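Local coordinates for protein endoglucanase CEL5A (Eubacterium cellulosolvens, PDB 4AFM) that probably binds plant cell-wall beta-glucans, xyloglucan among them, through a non-catalytic family 65 carbohydrate-binding module of a family 5 endoglucanase, at residues 9-14 against 117-122; 56-61 against 107-112. All coordinates share one frame; numbering follows the deposited sequence. Where two conformers were deposited one is given.

Interaction 1: 9-14 against 117-122; sequences SGSKHV and GMTVTK
The imidazole ring of H13 reaches across to T119 and gives its ND1 hydrogen to OG1, a bond of 2.7 Å bent only slightly (162° at the hydrogen) with the oxygen close to the ring plane. H13 carries CG anti to its backbone N (chi1 -174°), which brings the ring up to the neighbouring strand; the two side chains cross at about a right angle, and H13 CE1 comes within 3.5 Å of G117 C. The other branch of T119, the methyl CG2, lies 3.5 Å from S11 OG. G117, with positive phi, has no side chain, and the ring and V14 O lie close against it.

Beneath these groups the backbones run antiparallel. V14 and selenomethionine M118 form one hydrogen-bonded pair, with V14 N to M118 O at 2.8 Å, and K12 and V120 form another, whose K12 N to V120 O bond is almost straight (175°). Between K12 and S9 the register shifts by one, with S9 opposite K122; in the bulge G10 N still bonds T121 O at 2.9 Å, approaching from above the carbonyl plane. V14, M118 and V120 turn to the opposite face from H13 and T119, where V14 and V120 touch A27, and V14 and M118 touch P111. K12 starts on that same face, but its end leads away, and its NZ bonds M37 O and T36 OG1 of the second subunit.

This is an antiparallel edge pairing interrupted by a beta bulge, which joins strands 8-9 and 11-14, on either side of a corner at G10, to the long strand 118-127 in the larger sheet of the beta-sandwich.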
ATOM      1  N   SER A   9       5.473   8.181   2.094  1.00  6.38           N
ATOM      2  CA  SER A   9       6.090   9.505   2.040  0.54  7.23           C
ATOM      3  C   SER A   9       7.101   9.467   0.890  1.00  7.12           C
ATOM      4  O   SER A   9       7.832   8.477   0.709  1.00  8.12           O
ATOM      5  CB  SER A   9       6.618   9.936   3.388  0.54  8.16           C
ATOM      6  OG  SER A   9       7.787   9.279   3.585  0.54 11.19           O
ATOM      7  N   GLY A  10       7.157  10.535   0.141  1.00  7.68           N
ATOM      8  CA  GLY A  10       8.007  10.628  -1.059  1.00  7.94           C
ATOM      9  C   GLY A  10       7.465  11.731  -1.908  1.00  7.40           C
ATOM     10  O   GLY A  10       7.155  12.813  -1.408  1.00  7.99           O
ATOM     11  N   SER A  11       7.315  11.430  -3.204  1.00  8.21           N
ATOM     12  CA  SER A  11       6.854  12.447  -4.169  1.00  8.32           C
ATOM     13  C   SER A  11       6.103  11.730  -5.229  1.00  8.68           C
ATOM     14  O   SER A  11       6.678  11.358  -6.281  1.00 12.23           O
ATOM     15  CB  SER A  11       8.027  13.285  -4.643  1.00  9.24           C
ATOM     16  OG  SER A  11       7.458  14.405  -5.375  1.00 11.57           O
ATOM     17  N   LYS A  12       4.810  11.496  -5.088  1.00  7.81           N
ATOM     18  CA  LYS A  12       3.978  10.725  -6.016  1.00  7.12           C
ATOM     19  C   LYS A  12       3.203  11.734  -6.876  1.00  6.75           C
ATOM     20  O   LYS A  12       2.334  12.431  -6.337  1.00  6.83           O
ATOM     21  CB  LYS A  12       3.038   9.832  -5.214  1.00  8.69           C
ATOM     22  CG  LYS A  12       1.923   9.145  -5.983  1.00 10.82           C
ATOM     23  CD  LYS A  12       2.440   8.102  -6.943  1.00 11.66           C
ATOM     24  CE  LYS A  12       1.270   7.181  -7.318  1.00 13.92           C
ATOM     25  NZ  LYS A  12       1.686   6.211  -8.350  1.00 11.42           N
ATOM     26  N   HIS A  13       3.460  11.797  -8.168  1.00  6.77           N
ATOM     27  CA  HIS A  13       2.772  12.697  -9.059  1.00  6.68           C
ATOM     28  C   HIS A  13       1.712  12.009  -9.829  1.00  7.04           C
ATOM     29  O   HIS A  13       1.976  10.855 -10.325  1.00  9.97           O
ATOM     30  CB  HIS A  13       3.776  13.401  -9.944  1.00  7.33           C
ATOM     31  CG  HIS A  13       3.173  14.454 -10.785  1.00  7.41           C
ATOM     32  ND1 HIS A  13       2.747  15.645 -10.209  1.00  7.85           N
ATOM     33  CD2 HIS A  13       3.007  14.571 -12.123  1.00  9.03           C
ATOM     34  CE1 HIS A  13       2.279  16.447 -11.168  1.00  7.51           C
ATOM     35  NE2 HIS A  13       2.436  15.812 -12.339  1.00  8.46           N
ATOM     36  N   VAL A  14       0.572  12.601 -10.005  1.00  6.41           N
ATOM     37  CA  VAL A  14      -0.572  12.040 -10.767  1.00  7.39           C
ATOM     38  C   VAL A  14      -0.979  13.068 -11.797  1.00  7.23           C
ATOM     39  O   VAL A  14      -1.424  14.172 -11.399  1.00  8.21           O
ATOM     40  CB  VAL A  14      -1.764  11.659  -9.834  1.00  7.92           C
ATOM     41  CG1 VAL A  14      -2.866  10.937 -10.652  1.00  8.71           C
ATOM     42  CG2 VAL A  14      -1.250  10.822  -8.634  1.00 10.49           C
ATOM     43  N   GLY A 117      -1.121  18.649 -12.592  1.00  6.68           N
ATOM     44  CA  GLY A 117      -1.134  17.361 -11.894  1.00  6.60           C
ATOM     45  C   GLY A 117      -0.997  17.578 -10.436  1.00  6.70           C
ATOM     46  O   GLY A 117      -0.507  18.619  -9.931  1.00  7.79           O
HETATM   47  N   MSE A 118      -1.369  16.549  -9.672  1.00  6.52           N
HETATM   48  CA  MSE A 118      -1.270  16.574  -8.217  0.62  6.32           C
HETATM   49  C   MSE A 118      -0.014  15.866  -7.780  1.00  6.07           C
HETATM   50  O   MSE A 118       0.329  14.801  -8.317  1.00  7.04           O
HETATM   51  CB  MSE A 118      -2.558  15.908  -7.629  0.62  6.61           C
HETATM   52  CG  MSE A 118      -2.688  16.136  -6.151  0.62  6.31           C
HETATM   53 SE   MSE A 118      -4.369  15.530  -5.431  0.62  7.31          SE
HETATM   54  CE  MSE A 118      -4.089  13.609  -5.455  0.62  7.00           C
ATOM     55  N   THR A 119       0.654  16.331  -6.763  1.00  5.98           N
ATOM     56  CA  THR A 119       1.761  15.634  -6.141  1.00  6.34           C
ATOM     57  C   THR A 119       1.423  15.418  -4.665  1.00  6.34           C
ATOM     58  O   THR A 119       1.057  16.388  -3.955  1.00  7.24           O
ATOM     59  CB  THR A 119       3.112  16.382  -6.241  1.00  6.85           C
ATOM     60  OG1 THR A 119       3.356  16.413  -7.686  1.00  8.14           O
ATOM     61  CG2 THR A 119       4.239  15.668  -5.594  1.00  7.68           C
ATOM     62  N   VAL A 120       1.501  14.179  -4.210  1.00  6.00           N
ATOM     63  CA  VAL A 120       1.359  13.840  -2.820  1.00  5.85           C
ATOM     64  C   VAL A 120       2.734  13.562  -2.260  1.00  5.73           C
ATOM     65  O   VAL A 120       3.460  12.710  -2.847  1.00  6.19           O
ATOM     66  CB  VAL A 120       0.403  12.629  -2.705  1.00  6.39           C
ATOM     67  CG1 VAL A 120       0.446  12.069  -1.266  1.00  7.36           C
ATOM     68  CG2 VAL A 120      -1.033  13.019  -3.092  1.00  7.32           C
ATOM     69  N   THR A 121       3.061  14.130  -1.136  1.00  5.93           N
ATOM     70  CA  THR A 121       4.350  13.883  -0.490  1.00  6.33           C
ATOM     71  C   THR A 121       4.245  13.051   0.769  1.00  6.08           C
ATOM     72  O   THR A 121       5.238  12.496   1.221  1.00  7.05           O
ATOM     73  CB  THR A 121       5.089  15.211  -0.216  1.00  7.10           C
ATOM     74  OG1 THR A 121       4.230  16.049   0.584  1.00  7.27           O
ATOM     75  CG2 THR A 121       5.438  15.937  -1.511  1.00  7.82           C
ATOM     76  N   LYS A 122       3.061  12.961   1.398  1.00  5.91           N
ATOM     77  CA  LYS A 122       2.929  12.165   2.626  1.00  6.04           C
ATOM     78  C   LYS A 122       1.481  11.799   2.840  1.00  5.65           C
ATOM     79  O   LYS A 122       0.598  12.638   2.589  1.00  6.08           O
ATOM     80  CB  LYS A 122       3.484  12.954   3.814  1.00  8.03           C
ATOM     81  CG  LYS A 122       3.707  12.053   4.998  1.00 10.32           C
ATOM     82  CD  LYS A 122       4.466  12.839   6.125  1.00 14.54           C
ATOM     83  CE  LYS A 122       4.983  11.904   7.159  1.00 17.28           C
ATOM     84  NZ  LYS A 122       5.810  12.563   8.251  1.00 22.62           N
TER

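Interaction 2: 56-61 against 107-112; sequences IVLIFA and IGVKPL
Strands 56-61 and 107-111 run antiparallel at 155° with axes 4.7 Å apart, paired without a bulge from I56 opposite P111 to F60 opposite I107. Four backbone bonds hold them, two in the V57-K110 pair and two in the I59-G108 pair; I59 N to G108 O, at 2.8 Å, is the shortest.

On one face F60 and I107 lie side by side, pointing the same way. CG1 of I107 sits over the centre of the F60 ring, 4.0 Å from its centroid and 12° off the normal, a CH-pi contact, while CG2 meets the ring at CE1. I107 CG2 also touches L58 CD1, 4.1 Å away. That leucine has CG anti to its backbone N, and its CD1 also packs against V109 CG2, so one methyl bridges two residues of the facing strand. Farther along, I56 CD1 meets the other V109 methyl, CG1, at 3.6 Å. The F101 ring packs edge-to-face with F60, and helix 89-96 covers F60 and L58 through I92.

The reverse face carries V57, I59 and K110. The aliphatic part of K110 runs beside I59, CD to CG1 at 4.1 Å, and its CB lies near V57 CG2. Its chain then bends at chi4 (-71°), and NZ is held by S26 OG, W24 O and Y106 OH, with W24 also making a cation-pi contact. Past the strand end, L112 CD2 folds back onto V57 CG1 at 4.0 Å.

Such a pairing, with an aliphatic and aromatic layer on one face, is that of two central strands in the smaller, four-stranded antiparallel sheet of a beta-sandwich module.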
ATOM      1  N   ILE A  56      -8.189  17.523  -4.032  1.00  7.57           N
ATOM      2  CA  ILE A  56      -8.013  16.139  -3.637  1.00  7.31           C
ATOM      3  C   ILE A  56      -9.298  15.593  -3.112  1.00  7.26           C
ATOM      4  O   ILE A  56     -10.094  16.266  -2.419  1.00  8.41           O
ATOM      5  CB  ILE A  56      -6.864  16.021  -2.619  1.00  7.17           C
ATOM      6  CG1 ILE A  56      -6.431  14.558  -2.419  1.00  7.88           C
ATOM      7  CG2 ILE A  56      -7.220  16.690  -1.295  1.00  8.35           C
ATOM      8  CD1 ILE A  56      -5.161  14.445  -1.617  1.00  8.55           C
ATOM      9  N   VAL A  57      -9.570  14.315  -3.361  1.00  6.80           N
ATOM     10  CA  VAL A  57     -10.681  13.578  -2.722  1.00  7.22           C
ATOM     11  C   VAL A  57     -10.185  12.248  -2.191  1.00  6.01           C
ATOM     12  O   VAL A  57      -9.217  11.673  -2.682  1.00  6.76           O
ATOM     13  CB  VAL A  57     -11.918  13.389  -3.641  1.00  7.75           C
ATOM     14  CG1 VAL A  57     -12.510  14.731  -4.018  1.00 10.26           C
ATOM     15  CG2 VAL A  57     -11.529  12.614  -4.889  1.00  9.56           C
ATOM     16  N   LEU A  58     -10.934  11.723  -1.240  1.00  5.87           N
ATOM     17  CA  LEU A  58     -10.744  10.395  -0.677  1.00  5.75           C
ATOM     18  C   LEU A  58     -11.964   9.600  -1.054  1.00  5.97           C
ATOM     19  O   LEU A  58     -13.133  10.078  -0.918  1.00  7.04           O
ATOM     20  CB  LEU A  58     -10.584  10.479   0.846  1.00  6.11           C
ATOM     21  CG  LEU A  58     -10.452   9.126   1.567  1.00  7.00           C
ATOM     22  CD1 LEU A  58      -9.147   8.448   1.187  1.00  8.38           C
ATOM     23  CD2 LEU A  58     -10.499   9.430   3.094  1.00  8.66           C
ATOM     24  N   ILE A  59     -11.818   8.380  -1.514  1.00  5.98           N
ATOM     25  CA  ILE A  59     -12.893   7.438  -1.984  0.58  5.98           C
ATOM     26  C   ILE A  59     -12.909   6.279  -1.006  1.00  5.68           C
ATOM     27  O   ILE A  59     -11.836   5.605  -0.913  1.00  6.01           O
ATOM     28  CB  ILE A  59     -12.629   6.878  -3.435  0.58  6.24           C
ATOM     29  CG1 ILE A  59     -12.304   7.960  -4.460  0.58  6.71           C
ATOM     30  CG2 ILE A  59     -13.783   5.996  -3.867  0.58  6.61           C
ATOM     31  CD1 ILE A  59     -13.327   9.069  -4.579  0.58  8.91           C
ATOM     32  N   PHE A  60     -14.004   5.933  -0.369  1.00  5.79           N
ATOM     33  CA  PHE A  60     -14.240   4.599   0.216  1.00  5.97           C
ATOM     34  C   PHE A  60     -15.285   3.955  -0.627  1.00  6.15           C
ATOM     35  O   PHE A  60     -16.385   4.611  -0.825  1.00  7.29           O
ATOM     36  CB  PHE A  60     -14.697   4.697   1.665  1.00  6.75           C
ATOM     37  CG  PHE A  60     -13.586   4.750   2.683  1.00  7.13           C
ATOM     38  CD1 PHE A  60     -12.449   5.599   2.527  1.00  7.30           C
ATOM     39  CD2 PHE A  60     -13.671   3.943   3.772  1.00  7.56           C
ATOM     40  CE1 PHE A  60     -11.470   5.593   3.539  1.00  7.56           C
ATOM     41  CE2 PHE A  60     -12.663   3.996   4.780  1.00  8.83           C
ATOM     42  CZ  PHE A  60     -11.560   4.767   4.620  1.00  7.50           C
ATOM     43  N   ALA A  61     -15.099   2.759  -1.163  1.00  5.90           N
ATOM     44  CA  ALA A  61     -16.091   2.160  -2.062  1.00  5.71           C
ATOM     45  C   ALA A  61     -16.351   0.748  -1.702  1.00  5.76           C
ATOM     46  O   ALA A  61     -15.464  -0.012  -1.239  1.00  5.59           O
ATOM     47  CB  ALA A  61     -15.710   2.316  -3.534  1.00  6.06           C
ATOM     48  N   ILE A 107     -10.157   1.783  -1.014  1.00  5.01           N
ATOM     49  CA  ILE A 107      -9.848   3.100  -0.528  1.00  5.19           C
ATOM     50  C   ILE A 107      -8.954   3.733  -1.548  1.00  5.27           C
ATOM     51  O   ILE A 107      -7.947   3.147  -1.948  1.00  5.52           O
ATOM     52  CB  ILE A 107      -9.074   3.004   0.848  1.00  5.38           C
ATOM     53  CG1 ILE A 107      -9.997   2.368   1.871  1.00  5.90           C
ATOM     54  CG2 ILE A 107      -8.615   4.403   1.286  1.00  6.09           C
ATOM     55  CD1 ILE A 107      -9.241   1.969   3.150  1.00  7.55           C
ATOM     56  N   GLY A 108      -9.241   4.940  -2.020  1.00  5.32           N
ATOM     57  CA  GLY A 108      -8.399   5.600  -3.006  1.00  5.64           C
ATOM     58  C   GLY A 108      -8.251   7.069  -2.697  1.00  5.60           C
ATOM     59  O   GLY A 108      -9.233   7.751  -2.266  1.00  7.48           O
ATOM     60  N   VAL A 109      -7.102   7.648  -2.961  1.00  5.66           N
ATOM     61  CA  VAL A 109      -6.861   9.102  -2.893  1.00  6.10           C
ATOM     62  C   VAL A 109      -6.701   9.523  -4.321  1.00  6.19           C
ATOM     63  O   VAL A 109      -5.799   8.989  -5.033  1.00  6.56           O
ATOM     64  CB  VAL A 109      -5.591   9.377  -2.083  1.00  6.77           C
ATOM     65  CG1 VAL A 109      -5.263  10.866  -2.149  1.00  8.42           C
ATOM     66  CG2 VAL A 109      -5.709   8.911  -0.642  1.00  8.02           C
ATOM     67  N   LYS A 110      -7.471  10.497  -4.784  1.00  6.30           N
ATOM     68  CA  LYS A 110      -7.484  10.844  -6.219  1.00  6.57           C
ATOM     69  C   LYS A 110      -7.486  12.362  -6.371  1.00  6.34           C
ATOM     70  O   LYS A 110      -7.989  13.105  -5.520  1.00  6.97           O
ATOM     71  CB  LYS A 110      -8.746  10.356  -6.919  1.00  7.14           C
ATOM     72  CG  LYS A 110      -8.856   8.788  -6.909  1.00  8.51           C
ATOM     73  CD  LYS A 110     -10.054   8.403  -7.810  1.00  9.21           C
ATOM     74  CE  LYS A 110     -10.336   6.890  -7.885  1.00  9.74           C
ATOM     75  NZ  LYS A 110      -9.258   6.236  -8.663  1.00 10.04           N
ATOM     76  N   PRO A 111      -6.949  12.858  -7.486  1.00  6.53           N
ATOM     77  CA  PRO A 111      -7.043  14.294  -7.814  1.00  6.68           C
ATOM     78  C   PRO A 111      -8.279  14.597  -8.581  1.00  6.71           C
ATOM     79  O   PRO A 111      -8.816  13.802  -9.346  1.00  8.89           O
ATOM     80  CB  PRO A 111      -5.780  14.460  -8.761  1.00  7.14           C
ATOM     81  CG  PRO A 111      -5.784  13.144  -9.534  1.00  7.51           C
ATOM     82  CD  PRO A 111      -6.181  12.087  -8.518  1.00  6.87           C
ATOM     83  N   LEU A 112      -8.662  15.880  -8.472  1.00  7.23           N
ATOM     84  CA  LEU A 112      -9.569  16.485  -9.459  1.00  7.79           C
ATOM     85  C   LEU A 112      -8.718  17.020 -10.608  1.00  8.32           C
ATOM     86  O   LEU A 112      -7.493  17.225 -10.465  1.00  8.16           O
ATOM     87  CB  LEU A 112     -10.446  17.562  -8.802  1.00  8.70           C
ATOM     88  CG  LEU A 112     -11.289  17.070  -7.623  1.00 10.03           C
ATOM     89  CD1 LEU A 112     -12.219  18.207  -7.098  1.00 11.70           C
ATOM     90  CD2 LEU A 112     -12.007  15.804  -7.846  1.00 11.46           C
TER

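In the fold
Interaction 2 is the core contact: its centre is about 4 Å from the centre of the chain, and nine of ten touching residues are buried; the centre of interaction 1 is about 14 Å from it, and that contact is partly buried. Both are antiparallel strand pairings, but in different sheets. Strand 106-111 precedes strand 118-127 in sequence, so the chain passes from the smaller sheet to the larger. Their inner faces meet: M118 SE packs on I56 CG1 at 3.8 Å, M118 CE reaches P111 N at 3.6 Å, and V14 CG1 meets P111 CG. Beyond the backbone bonds common to both, 56-61 and 107-112 add aliphatic and aromatic packing, whereas 9-14 and 117-122 add a polar outer face and second-subunit contacts.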